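Long-range contacts in variant surface glycoprotein MITAT 1.1 (Trypanosoma brucei brucei, PDB 5LY9), which forms, as a glycosylated dimer, part of the dense coat on the parasite surface whose antigenic variation lets the trypanosome evade the host immune response: residues I42-L53 and L65-T76; D317-P325 and E334-D342. All coordinates share one frame; numbering follows the deposited sequence.

From the N terminus of this N-terminal domain of the longer, GPI-anchored protein, the chain runs along helix 24-55, turns through a short connection, and returns along helix 62-114; contact 1 closes this helical hairpin by pairing 42-53 with 65-76. Much later, helix 313-321 leads into strand 323-324, and contact 2 closes the beta hairpin in which 334-342 comes back beside 317-325. The two loops follow one another in series, neither nested nor crossed, yet their centres lie about 14 Å apart. Lys48 of helix 24-55 reaches the carbonyl of Leu337, and Tyr52 packs on Met318 and Glu322, so the beta hairpin and helix 313-321 rest on the helical hairpin. One N-acetylglucosamine of the glycan touches both contacts.

Contact 1 (I42-L53 and L65-T76); sequences IKAAEYKVSIYL and LTLLRGYFARKT. Unlike the reference sequence in segment 65-76: Leu65 (reference Ser). With NAG (2-acetamido-2-deoxy-beta-D-glucopyranose), chain C; NAG (2-acetamido-2-deoxy-beta-D-glucopyranose), chain B.
Phe72 packs on Ala45, whose CB sits over the ring centre, 3.6 Å from the centroid and 7° off the normal, a CH-pi contact. Val49 CG2 meets the ring edge, 4.0 Å from Phe72 CE2, and CD2 of the neighbouring Tyr71 lies toward the rim of the opposite face. The apolar seam continues through Leu65, flanked by Val49, Tyr52 and Leu53; Ile42 CG2 rests against Thr76.

No direct hydrogen bond joins the helices; water does the polar work. Arg69, bent at chi2 (-109°), lays its guanidinium under Ser50 OG, which stands over its centre and donates to Glu46 O (2.7 Å). Two waters link Glu46 OE2 to Arg69 NE and NH2, and a third joins Ser50 O to NH1. Glu46 OE1 takes a salt bridge from Lys43 NZ (2.7 Å), and OE2 bonds Tyr47 of the second subunit.

Sugar borders the apolar flank: one N-acetylglucosamine touches Phe72, and Lys48 NZ donates to O3 of another (2.9 Å). Glu46, Arg69 and Phe72 are knobs in holes; the segment axes run at 155° to each other. The apolar stripe of Ala45, Val49, Leu65 and Phe72 separates glycan from a hydrated, charged flank, where Arg69 probably helps stabilise the carboxylate.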
loop_
_atom_site.group_PDB
_atom_site.type_symbol
_atom_site.label_atom_id
_atom_site.label_comp_id
_atom_site.label_asym_id
_atom_site.label_seq_id
_atom_site.Cartn_x
_atom_site.Cartn_y
_atom_site.Cartn_z
ATOM N N ILE A 42 20.060 1.691 -7.658
ATOM C CA ILE A 42 20.401 2.594 -8.761
ATOM C C ILE A 42 20.906 3.913 -8.234
ATOM O O ILE A 42 21.872 4.499 -8.826
ATOM C CB ILE A 42 19.227 2.751 -9.747
ATOM C CG1 ILE A 42 18.865 1.394 -10.374
ATOM C CG2 ILE A 42 19.560 3.626 -10.927
ATOM C CD1 ILE A 42 17.552 1.462 -11.086
ATOM N N LYS A 43 20.337 4.398 -7.154
ATOM C CA LYS A 43 20.924 5.561 -6.457
ATOM C C LYS A 43 22.324 5.279 -6.007
ATOM O O LYS A 43 23.203 6.156 -6.149
ATOM C CB LYS A 43 20.042 6.028 -5.295
ATOM C CG LYS A 43 20.525 7.211 -4.528
ATOM C CD LYS A 43 20.675 8.514 -5.294
ATOM C CE LYS A 43 19.363 9.146 -5.753
ATOM N NZ LYS A 43 19.404 10.314 -6.710
ATOM N N ALA A 44 22.559 4.082 -5.438
ATOM C CA ALA A 44 23.931 3.773 -5.017
ATOM C C ALA A 44 24.894 3.824 -6.214
ATOM O O ALA A 44 26.003 4.335 -6.115
ATOM C CB ALA A 44 23.987 2.441 -4.339
ATOM N N ALA A 45 24.463 3.347 -7.363
ATOM C CA ALA A 45 25.306 3.379 -8.542
ATOM C C ALA A 45 25.583 4.818 -8.995
ATOM O O ALA A 45 26.735 5.155 -9.353
ATOM C CB ALA A 45 24.704 2.564 -9.655
ATOM N N GLU A 46 24.552 5.682 -8.969
ATOM C CA GLU A 46 24.744 7.074 -9.197
ATOM C C GLU A 46 25.823 7.636 -8.290
ATOM O O GLU A 46 26.739 8.332 -8.730
ATOM C CB GLU A 46 23.420 7.840 -9.034
ATOM C CG GLU A 46 23.563 9.338 -9.243
ATOM C CD GLU A 46 22.402 10.170 -8.794
ATOM O OE1 GLU A 46 21.349 9.647 -8.429
ATOM O OE2 GLU A 46 22.528 11.416 -8.818
ATOM N N TYR A 47 25.709 7.302 -7.005
ATOM C CA TYR A 47 26.667 7.809 -6.023
ATOM C C TYR A 47 28.104 7.321 -6.310
ATOM O O TYR A 47 29.053 8.077 -6.244
ATOM C CB TYR A 47 26.263 7.454 -4.615
ATOM C CG TYR A 47 25.268 8.343 -3.929
ATOM C CD1 TYR A 47 25.414 9.709 -3.928
ATOM C CD2 TYR A 47 24.264 7.825 -3.138
ATOM C CE1 TYR A 47 24.494 10.560 -3.292
ATOM C CE2 TYR A 47 23.375 8.670 -2.475
ATOM C CZ TYR A 47 23.503 10.030 -2.549
ATOM O OH TYR A 47 22.690 10.882 -1.823
ATOM N N LYS A 48 28.253 6.049 -6.640
ATOM C CA LYS A 48 29.591 5.470 -6.867
ATOM C C LYS A 48 30.257 6.159 -8.008
ATOM O O LYS A 48 31.415 6.539 -7.912
ATOM C CB LYS A 48 29.555 3.950 -7.069
ATOM C CG LYS A 48 29.100 3.263 -5.803
ATOM C CD LYS A 48 29.237 1.771 -5.813
ATOM C CE LYS A 48 28.143 1.076 -5.056
ATOM N NZ LYS A 48 28.460 -0.356 -4.871
ATOM N N VAL A 49 29.545 6.300 -9.125
ATOM C CA VAL A 49 30.163 6.996 -10.293
ATOM C C VAL A 49 30.459 8.434 -9.935
ATOM O O VAL A 49 31.522 8.951 -10.270
ATOM C CB VAL A 49 29.330 6.859 -11.588
ATOM C CG1 VAL A 49 30.104 7.428 -12.737
ATOM C CG2 VAL A 49 28.969 5.384 -11.887
ATOM N N SER A 50 29.553 9.096 -9.205
ATOM C CA SER A 50 29.772 10.483 -8.779
ATOM C C SER A 50 31.010 10.654 -7.904
ATOM O O SER A 50 31.774 11.624 -8.050
ATOM C CB SER A 50 28.597 11.034 -8.004
ATOM O OG SER A 50 27.358 10.991 -8.742
ATOM N N ILE A 51 31.203 9.731 -6.963
ATOM C CA ILE A 51 32.333 9.754 -6.092
ATOM C C ILE A 51 33.647 9.550 -6.893
ATOM O O ILE A 51 34.622 10.266 -6.696
ATOM C CB ILE A 51 32.214 8.637 -4.999
ATOM C CG1 ILE A 51 31.103 8.959 -3.976
ATOM C CG2 ILE A 51 33.579 8.406 -4.352
ATOM C CD1 ILE A 51 30.552 7.722 -3.249
ATOM N N TYR A 52 33.633 8.592 -7.818
ATOM C CA TYR A 52 34.814 8.340 -8.636
ATOM C C TYR A 52 35.181 9.628 -9.406
ATOM O O TYR A 52 36.362 10.026 -9.503
ATOM C CB TYR A 52 34.535 7.265 -9.641
ATOM C CG TYR A 52 35.759 6.904 -10.437
ATOM C CD1 TYR A 52 36.084 7.576 -11.553
ATOM C CD2 TYR A 52 36.523 5.781 -10.060
ATOM C CE1 TYR A 52 37.252 7.240 -12.275
ATOM C CE2 TYR A 52 37.650 5.402 -10.794
ATOM C CZ TYR A 52 38.003 6.139 -11.875
ATOM O OH TYR A 52 39.145 5.799 -12.602
ATOM N N LEU A 53 34.188 10.268 -10.004
ATOM C CA LEU A 53 34.448 11.498 -10.729
ATOM C C LEU A 53 34.968 12.582 -9.834
ATOM O O LEU A 53 35.889 13.351 -10.235
ATOM C CB LEU A 53 33.193 11.976 -11.398
ATOM C CG LEU A 53 32.761 11.145 -12.588
ATOM C CD1 LEU A 53 31.294 11.387 -12.930
ATOM C CD2 LEU A 53 33.619 11.501 -13.766
ATOM N N LEU A 65 31.951 8.241 -18.005
ATOM C CA LEU A 65 31.503 8.183 -16.589
ATOM C C LEU A 65 30.402 9.238 -16.289
ATOM O O LEU A 65 29.466 8.979 -15.544
ATOM C CB LEU A 65 32.705 8.366 -15.673
ATOM C CG LEU A 65 33.661 7.149 -15.743
ATOM C CD1 LEU A 65 34.837 7.370 -14.849
ATOM C CD2 LEU A 65 32.960 5.897 -15.272
ATOM N N THR A 66 30.514 10.403 -16.904
ATOM C CA THR A 66 29.469 11.433 -16.814
ATOM C C THR A 66 28.141 10.864 -17.314
ATOM O O THR A 66 27.115 11.022 -16.680
ATOM C CB THR A 66 29.832 12.675 -17.567
ATOM O OG1 THR A 66 30.979 13.299 -16.959
ATOM C CG2 THR A 66 28.724 13.676 -17.597
ATOM N N LEU A 67 28.189 10.240 -18.470
ATOM C CA LEU A 67 27.039 9.604 -19.075
ATOM C C LEU A 67 26.440 8.579 -18.182
ATOM O O LEU A 67 25.194 8.547 -17.957
ATOM C CB LEU A 67 27.436 9.008 -20.388
ATOM C CG LEU A 67 26.302 8.305 -21.088
ATOM C CD1 LEU A 67 25.132 9.263 -21.446
ATOM C CD2 LEU A 67 26.791 7.586 -22.274
ATOM N N LEU A 68 27.264 7.698 -17.583
ATOM C CA LEU A 68 26.733 6.656 -16.753
ATOM C C LEU A 68 26.124 7.225 -15.462
ATOM O O LEU A 68 25.082 6.770 -15.026
ATOM C CB LEU A 68 27.828 5.617 -16.426
ATOM C CG LEU A 68 28.187 4.759 -17.612
ATOM C CD1 LEU A 68 29.521 3.996 -17.350
ATOM C CD2 LEU A 68 27.110 3.808 -17.976
ATOM N N ARG A 69 26.766 8.237 -14.884
ATOM C CA ARG A 69 26.264 8.916 -13.662
ATOM C C ARG A 69 24.917 9.522 -13.967
ATOM O O ARG A 69 23.992 9.390 -13.188
ATOM C CB ARG A 69 27.275 9.965 -13.272
ATOM C CG ARG A 69 26.884 10.840 -12.070
ATOM C CD ARG A 69 26.537 12.261 -12.443
ATOM N NE ARG A 69 26.354 13.006 -11.205
ATOM C CZ ARG A 69 27.334 13.557 -10.490
ATOM N NH1 ARG A 69 28.601 13.602 -10.898
ATOM N NH2 ARG A 69 27.038 14.074 -9.331
ATOM N N GLY A 70 24.845 10.201 -15.107
ATOM C CA GLY A 70 23.568 10.815 -15.552
ATOM C C GLY A 70 22.494 9.804 -15.777
ATOM O O GLY A 70 21.316 10.053 -15.417
ATOM N N TYR A 71 22.865 8.646 -16.355
ATOM C CA TYR A 71 21.943 7.567 -16.574
ATOM C C TYR A 71 21.374 7.007 -15.291
ATOM O O TYR A 71 20.153 6.886 -15.109
ATOM C CB TYR A 71 22.589 6.506 -17.433
ATOM C CG TYR A 71 21.912 5.216 -17.445
ATOM C CD1 TYR A 71 20.941 4.927 -18.359
ATOM C CD2 TYR A 71 22.262 4.269 -16.521
ATOM C CE1 TYR A 71 20.275 3.751 -18.304
ATOM C CE2 TYR A 71 21.615 3.112 -16.431
ATOM C CZ TYR A 71 20.621 2.813 -17.355
ATOM O OH TYR A 71 20.013 1.540 -17.317
ATOM N N PHE A 72 22.249 6.687 -14.380
ATOM C CA PHE A 72 21.749 6.155 -13.113
ATOM C C PHE A 72 20.897 7.181 -12.371
ATOM O O PHE A 72 19.868 6.831 -11.788
ATOM C CB PHE A 72 22.922 5.717 -12.193
ATOM C CG PHE A 72 23.677 4.515 -12.708
ATOM C CD1 PHE A 72 23.025 3.356 -13.030
ATOM C CD2 PHE A 72 25.059 4.534 -12.808
ATOM C CE1 PHE A 72 23.699 2.207 -13.524
ATOM C CE2 PHE A 72 25.755 3.432 -13.328
ATOM C CZ PHE A 72 25.082 2.295 -13.684
ATOM N N ALA A 73 21.303 8.435 -12.382
ATOM C CA ALA A 73 20.451 9.492 -11.816
ATOM C C ALA A 73 19.063 9.544 -12.431
ATOM O O ALA A 73 18.069 9.519 -11.690
ATOM C CB ALA A 73 21.113 10.827 -11.938
ATOM N N ARG A 74 18.966 9.581 -13.737
ATOM C CA ARG A 74 17.623 9.564 -14.355
ATOM C C ARG A 74 16.846 8.363 -13.918
ATOM O O ARG A 74 15.645 8.452 -13.667
ATOM C CB ARG A 74 17.636 9.639 -15.903
ATOM C CG ARG A 74 17.918 11.019 -16.418
ATOM C CD ARG A 74 17.357 11.195 -17.825
ATOM N NE ARG A 74 17.623 12.517 -18.331
ATOM C CZ ARG A 74 17.401 12.897 -19.568
ATOM N NH1 ARG A 74 16.843 12.069 -20.467
ATOM N NH2 ARG A 74 17.719 14.118 -19.922
ATOM N N LYS A 75 17.502 7.213 -13.876
ATOM C CA LYS A 75 16.790 5.988 -13.602
ATOM C C LYS A 75 16.310 5.908 -12.165
ATOM O O LYS A 75 15.186 5.456 -11.929
ATOM C CB LYS A 75 17.593 4.771 -13.950
ATOM C CG LYS A 75 17.721 4.612 -15.479
ATOM C CD LYS A 75 16.406 4.208 -16.198
ATOM C CE LYS A 75 15.981 2.800 -15.857
ATOM N NZ LYS A 75 14.579 2.434 -16.094
ATOM N N THR A 76 17.123 6.311 -11.190
ATOM C CA THR A 76 16.650 6.269 -9.810
ATOM C C THR A 76 15.623 7.369 -9.515
ATOM O O THR A 76 14.602 7.137 -8.928
ATOM C CB THR A 76 17.820 6.301 -8.824
ATOM O OG1 THR A 76 17.302 6.067 -7.528
ATOM C CG2 THR A 76 18.584 7.629 -8.872
HETATM C C1 NAG C . 25.895 -2.412 -9.221
HETATM C C2 NAG C . 27.029 -1.656 -8.598
HETATM C C3 NAG C . 28.100 -2.572 -8.006
HETATM C C4 NAG C . 27.470 -3.632 -7.097
HETATM C C5 NAG C . 26.369 -4.303 -7.909
HETATM C C6 NAG C . 25.639 -5.421 -7.190
HETATM C C7 NAG C . 27.863 0.518 -9.271
HETATM C C8 NAG C . 28.668 1.285 -10.261
HETATM N N2 NAG C . 27.721 -0.763 -9.524
HETATM O O3 NAG C . 29.102 -1.831 -7.257
HETATM O O4 NAG C . 28.460 -4.528 -6.474
HETATM O O5 NAG C . 25.371 -3.318 -8.284
HETATM O O6 NAG C . 25.089 -4.875 -6.020
HETATM O O7 NAG C . 27.311 1.025 -8.326
HETATM C C1 NAG B . 21.796 -1.341 -12.256
HETATM C C2 NAG B . 21.596 -2.132 -10.972
HETATM C C3 NAG B . 22.589 -1.766 -9.926
HETATM C C4 NAG B . 23.988 -1.945 -10.531
HETATM C C5 NAG B . 24.117 -1.110 -11.796
HETATM C C6 NAG B . 25.451 -1.255 -12.542
HETATM C C7 NAG B . 19.322 -2.857 -10.455
HETATM C C8 NAG B . 17.965 -2.529 -9.897
HETATM N N2 NAG B . 20.253 -1.898 -10.454
HETATM O O3 NAG B . 22.448 -2.639 -8.813
HETATM O O4 NAG B . 24.913 -1.458 -9.563
HETATM O O5 NAG B . 23.135 -1.536 -12.706
HETATM O O6 NAG B . 25.753 -2.648 -12.717
HETATM O O7 NAG B . 19.560 -3.949 -10.919
HETATM O O HOH W 1 23.450 13.464 -10.810
HETATM O O HOH W 2 24.939 12.546 -7.856
HETATM O O HOH W 3 30.728 14.029 -9.070
#

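Contact 2 (D317-P325 and E334-D342). With NAG (2-acetamido-2-deoxy-beta-D-glucopyranose), chain C; MAN (alpha-D-mannopyranose), chain D.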
loop_
_atom_site.group_PDB
_atom_site.type_symbol
_atom_site.label_atom_id
_atom_site.label_comp_id
_atom_site.label_asym_id
_atom_site.label_seq_id
_atom_site.Cartn_x
_atom_site.Cartn_y
_atom_site.Cartn_z
ATOM N N ASP A 317 33.304 -1.472 -13.688
ATOM C CA ASP A 317 34.341 -2.216 -12.936
ATOM C C ASP A 317 35.437 -1.338 -12.362
ATOM O O ASP A 317 35.840 -1.505 -11.205
ATOM C CB ASP A 317 34.937 -3.333 -13.783
ATOM C CG ASP A 317 33.969 -4.495 -14.010
ATOM O OD1 ASP A 317 32.926 -4.661 -13.320
ATOM O OD2 ASP A 317 34.265 -5.276 -14.920
ATOM N N MET A 318 35.887 -0.365 -13.152
ATOM C CA MET A 318 36.840 0.631 -12.714
ATOM C C MET A 318 36.315 1.445 -11.535
ATOM O O MET A 318 36.995 1.654 -10.551
ATOM C CB MET A 318 37.174 1.510 -13.920
ATOM C CG MET A 318 38.231 2.498 -13.694
ATOM S SD MET A 318 38.695 3.198 -15.328
ATOM C CE MET A 318 37.311 4.247 -15.577
ATOM N N VAL A 319 35.033 1.807 -11.572
ATOM C CA VAL A 319 34.433 2.516 -10.444
ATOM C C VAL A 319 34.424 1.634 -9.175
ATOM O O VAL A 319 34.798 2.076 -8.091
ATOM C CB VAL A 319 33.000 2.958 -10.861
ATOM C CG1 VAL A 319 32.202 3.397 -9.681
ATOM C CG2 VAL A 319 33.121 4.106 -11.840
ATOM N N ASP A 320 33.975 0.405 -9.338
ATOM C CA ASP A 320 33.908 -0.579 -8.232
ATOM C C ASP A 320 35.249 -0.844 -7.530
ATOM O O ASP A 320 35.289 -0.966 -6.315
ATOM C CB ASP A 320 33.365 -1.912 -8.722
ATOM C CG ASP A 320 31.850 -1.895 -8.936
ATOM O OD1 ASP A 320 31.154 -0.954 -8.457
ATOM O OD2 ASP A 320 31.372 -2.839 -9.625
ATOM N N ALA A 321 36.340 -0.824 -8.277
ATOM C CA ALA A 321 37.658 -1.113 -7.728
ATOM C C ALA A 321 38.261 0.070 -6.983
ATOM O O ALA A 321 39.262 -0.069 -6.278
ATOM C CB ALA A 321 38.556 -1.479 -8.914
ATOM N N GLU A 322 37.666 1.253 -7.123
ATOM C CA GLU A 322 38.254 2.451 -6.604
ATOM C C GLU A 322 38.196 2.395 -5.070
ATOM O O GLU A 322 37.146 2.190 -4.513
ATOM C CB GLU A 322 37.581 3.713 -7.170
ATOM C CG GLU A 322 38.228 5.026 -6.757
ATOM C CD GLU A 322 39.511 5.376 -7.540
ATOM O OE1 GLU A 322 39.948 4.572 -8.379
ATOM O OE2 GLU A 322 40.045 6.496 -7.323
ATOM N N ILE A 323 39.336 2.593 -4.419
ATOM C CA ILE A 323 39.401 2.491 -2.982
ATOM C C ILE A 323 39.093 3.813 -2.299
ATOM O O ILE A 323 39.618 4.847 -2.671
ATOM C CB ILE A 323 40.814 2.036 -2.508
ATOM C CG1 ILE A 323 41.097 0.650 -3.013
ATOM C CG2 ILE A 323 40.929 2.088 -0.974
ATOM C CD1 ILE A 323 40.431 -0.385 -2.175
ATOM N N ILE A 324 38.212 3.764 -1.320
ATOM C CA ILE A 324 37.952 4.896 -0.475
ATOM C C ILE A 324 38.739 4.701 0.810
ATOM O O ILE A 324 38.489 3.770 1.566
ATOM C CB ILE A 324 36.432 4.993 -0.119
ATOM C CG1 ILE A 324 35.580 4.925 -1.391
ATOM C CG2 ILE A 324 36.196 6.252 0.674
ATOM C CD1 ILE A 324 36.004 5.899 -2.470
ATOM N N PRO A 325 39.673 5.581 1.070
ATOM C CA PRO A 325 40.553 5.416 2.214
ATOM C C PRO A 325 39.883 5.678 3.519
ATOM O O PRO A 325 38.914 6.444 3.591
ATOM C CB PRO A 325 41.649 6.446 2.003
ATOM C CG PRO A 325 41.224 7.298 0.933
ATOM C CD PRO A 325 40.129 6.634 0.153
ATOM N N GLU A 334 39.742 1.374 4.988
ATOM C CA GLU A 334 39.601 1.570 3.537
ATOM C C GLU A 334 38.634 0.540 2.975
ATOM O O GLU A 334 38.480 -0.543 3.556
ATOM C CB GLU A 334 40.914 1.467 2.818
ATOM C CG GLU A 334 41.393 0.041 2.712
ATOM C CD GLU A 334 42.640 -0.089 1.878
ATOM O OE1 GLU A 334 43.354 0.928 1.778
ATOM O OE2 GLU A 334 42.866 -1.198 1.313
ATOM N N ALA A 335 37.991 0.868 1.861
ATOM C CA ALA A 335 37.165 -0.107 1.131
ATOM C C ALA A 335 36.954 0.280 -0.347
ATOM O O ALA A 335 36.846 1.431 -0.668
ATOM C CB ALA A 335 35.819 -0.251 1.803
ATOM N N PRO A 336 36.822 -0.700 -1.225
ATOM C CA PRO A 336 36.556 -0.380 -2.595
ATOM C C PRO A 336 35.056 -0.052 -2.744
ATOM O O PRO A 336 34.217 -0.559 -2.028
ATOM C CB PRO A 336 36.952 -1.643 -3.315
ATOM C CG PRO A 336 36.652 -2.738 -2.388
ATOM C CD PRO A 336 36.774 -2.149 -0.982
ATOM N N LEU A 337 34.725 0.842 -3.666
ATOM C CA LEU A 337 33.343 1.259 -3.854
ATOM C C LEU A 337 32.441 0.089 -4.065
ATOM O O LEU A 337 31.291 0.095 -3.625
ATOM C CB LEU A 337 33.207 2.272 -5.021
ATOM C CG LEU A 337 33.628 3.710 -4.707
ATOM C CD1 LEU A 337 33.713 4.611 -5.929
ATOM C CD2 LEU A 337 32.648 4.309 -3.683
ATOM N N GLY A 338 32.926 -0.897 -4.813
ATOM C CA GLY A 338 32.163 -2.108 -5.049
ATOM C C GLY A 338 31.724 -2.832 -3.750
ATOM O O GLY A 338 30.804 -3.613 -3.815
ATOM N N LYS A 339 32.329 -2.561 -2.604
ATOM C CA LYS A 339 31.823 -3.181 -1.356
ATOM C C LYS A 339 30.981 -2.268 -0.516
ATOM O O LYS A 339 30.629 -2.647 0.611
ATOM C CB LYS A 339 32.996 -3.659 -0.538
ATOM C CG LYS A 339 33.593 -4.927 -1.157
ATOM C CD LYS A 339 34.922 -5.246 -0.515
ATOM C CE LYS A 339 35.289 -6.733 -0.591
ATOM N NZ LYS A 339 36.678 -6.885 -0.080
ATOM N N ILE A 340 30.671 -1.056 -0.992
ATOM C CA ILE A 340 29.945 -0.095 -0.137
ATOM C C ILE A 340 28.596 0.063 -0.833
ATOM O O ILE A 340 28.559 0.499 -1.972
ATOM C CB ILE A 340 30.660 1.292 -0.114
ATOM C CG1 ILE A 340 32.089 1.144 0.421
ATOM C CG2 ILE A 340 29.865 2.278 0.709
ATOM C CD1 ILE A 340 33.017 2.336 0.258
ATOM N N HIS A 341 27.549 -0.384 -0.203
ATOM C CA HIS A 341 26.201 -0.391 -0.838
ATOM C C HIS A 341 25.179 0.553 -0.151
ATOM O O HIS A 341 24.163 0.894 -0.769
ATOM C CB HIS A 341 25.665 -1.825 -0.844
ATOM C CG HIS A 341 25.367 -2.359 0.517
ATOM N ND1 HIS A 341 24.181 -2.101 1.186
ATOM C CD2 HIS A 341 26.130 -3.089 1.367
ATOM C CE1 HIS A 341 24.245 -2.627 2.400
ATOM N NE2 HIS A 341 25.402 -3.268 2.519
ATOM N N ASP A 342 25.465 0.973 1.077
ATOM C CA ASP A 342 24.509 1.726 1.855
ATOM C C ASP A 342 24.409 3.128 1.316
ATOM O O ASP A 342 25.427 3.839 1.252
ATOM C CB ASP A 342 24.906 1.727 3.304
ATOM C CG ASP A 342 23.918 2.448 4.164
ATOM O OD1 ASP A 342 22.828 1.881 4.471
ATOM O OD2 ASP A 342 24.166 3.617 4.469
HETATM C C1 NAG C . 25.895 -2.412 -9.221
HETATM C C2 NAG C . 27.029 -1.656 -8.598
HETATM C C3 NAG C . 28.100 -2.572 -8.006
HETATM C C4 NAG C . 27.470 -3.632 -7.097
HETATM C C5 NAG C . 26.369 -4.303 -7.909
HETATM C C6 NAG C . 25.639 -5.421 -7.190
HETATM C C7 NAG C . 27.863 0.518 -9.271
HETATM C C8 NAG C . 28.668 1.285 -10.261
HETATM N N2 NAG C . 27.721 -0.763 -9.524
HETATM O O3 NAG C . 29.102 -1.831 -7.257
HETATM O O4 NAG C . 28.460 -4.528 -6.474
HETATM O O5 NAG C . 25.371 -3.318 -8.284
HETATM O O6 NAG C . 25.089 -4.875 -6.020
HETATM O O7 NAG C . 27.311 1.025 -8.326
HETATM C C1 MAN D . 33.753 -7.021 -7.750
HETATM C C2 MAN D . 34.592 -8.252 -7.467
HETATM C C3 MAN D . 34.932 -8.213 -5.996
HETATM C C4 MAN D . 35.617 -6.902 -5.608
HETATM C C5 MAN D . 34.923 -5.629 -6.131
HETATM C C6 MAN D . 35.870 -4.428 -6.254
HETATM O O2 MAN D . 35.760 -8.278 -8.335
HETATM O O3 MAN D . 35.737 -9.382 -5.781
HETATM O O4 MAN D . 35.637 -6.819 -4.196
HETATM O O5 MAN D . 34.447 -5.826 -7.440
HETATM O O6 MAN D . 36.516 -4.328 -7.568
#
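Leu337 points into the first segment and carries the apolar centre. Its CD2 lies 3.8 Å from Ile324 CG1, the two side chains crossing at a slant, and its CD1 reaches Val319 CG1 at 4.2 Å. Ile340 CD1 touches Ile324 CG1 as well and continues onto helix 343-367, while Ile324 also packs on Ile51 of helix 24-55. On the other face of the two strands Ile323 bends back over Pro336: CG1 lies anti to the carbonyl carbon (chi1 -64°) and chi2 (-80°) bends the chain, which brings CD1 to 3.9 Å from Pro336 CB, while CG2 lies against Glu334 CB.

Backbone bonds frame this core. Ile324 and Ala335 form the hydrogen-bonded pair, exchanging both N-H groups, and Ile323 with Pro336 is the non-hydrogen-bonded one. Leu337 N then bonds Glu322 O (2.9 Å), and Gly338 N reaches Asp320 O (2.8 Å). With no side chain at Gly338, the segments can pass this closely, its CA 3.9 Å from Asp320 CB.

At the polar edge Asp320 OD1 accepts from O3 of N-acetylglucosamine (2.5 Å). A mannose lies by Ala321 and Lys339, whereas Glu322 turns away to a salt bridge with Lys55. Together these pieces make a two-stranded antiparallel beta hairpin, entered directly from helix 313-321 and left through a 3-10 turn, with the attached glycan lying along its helix-side end.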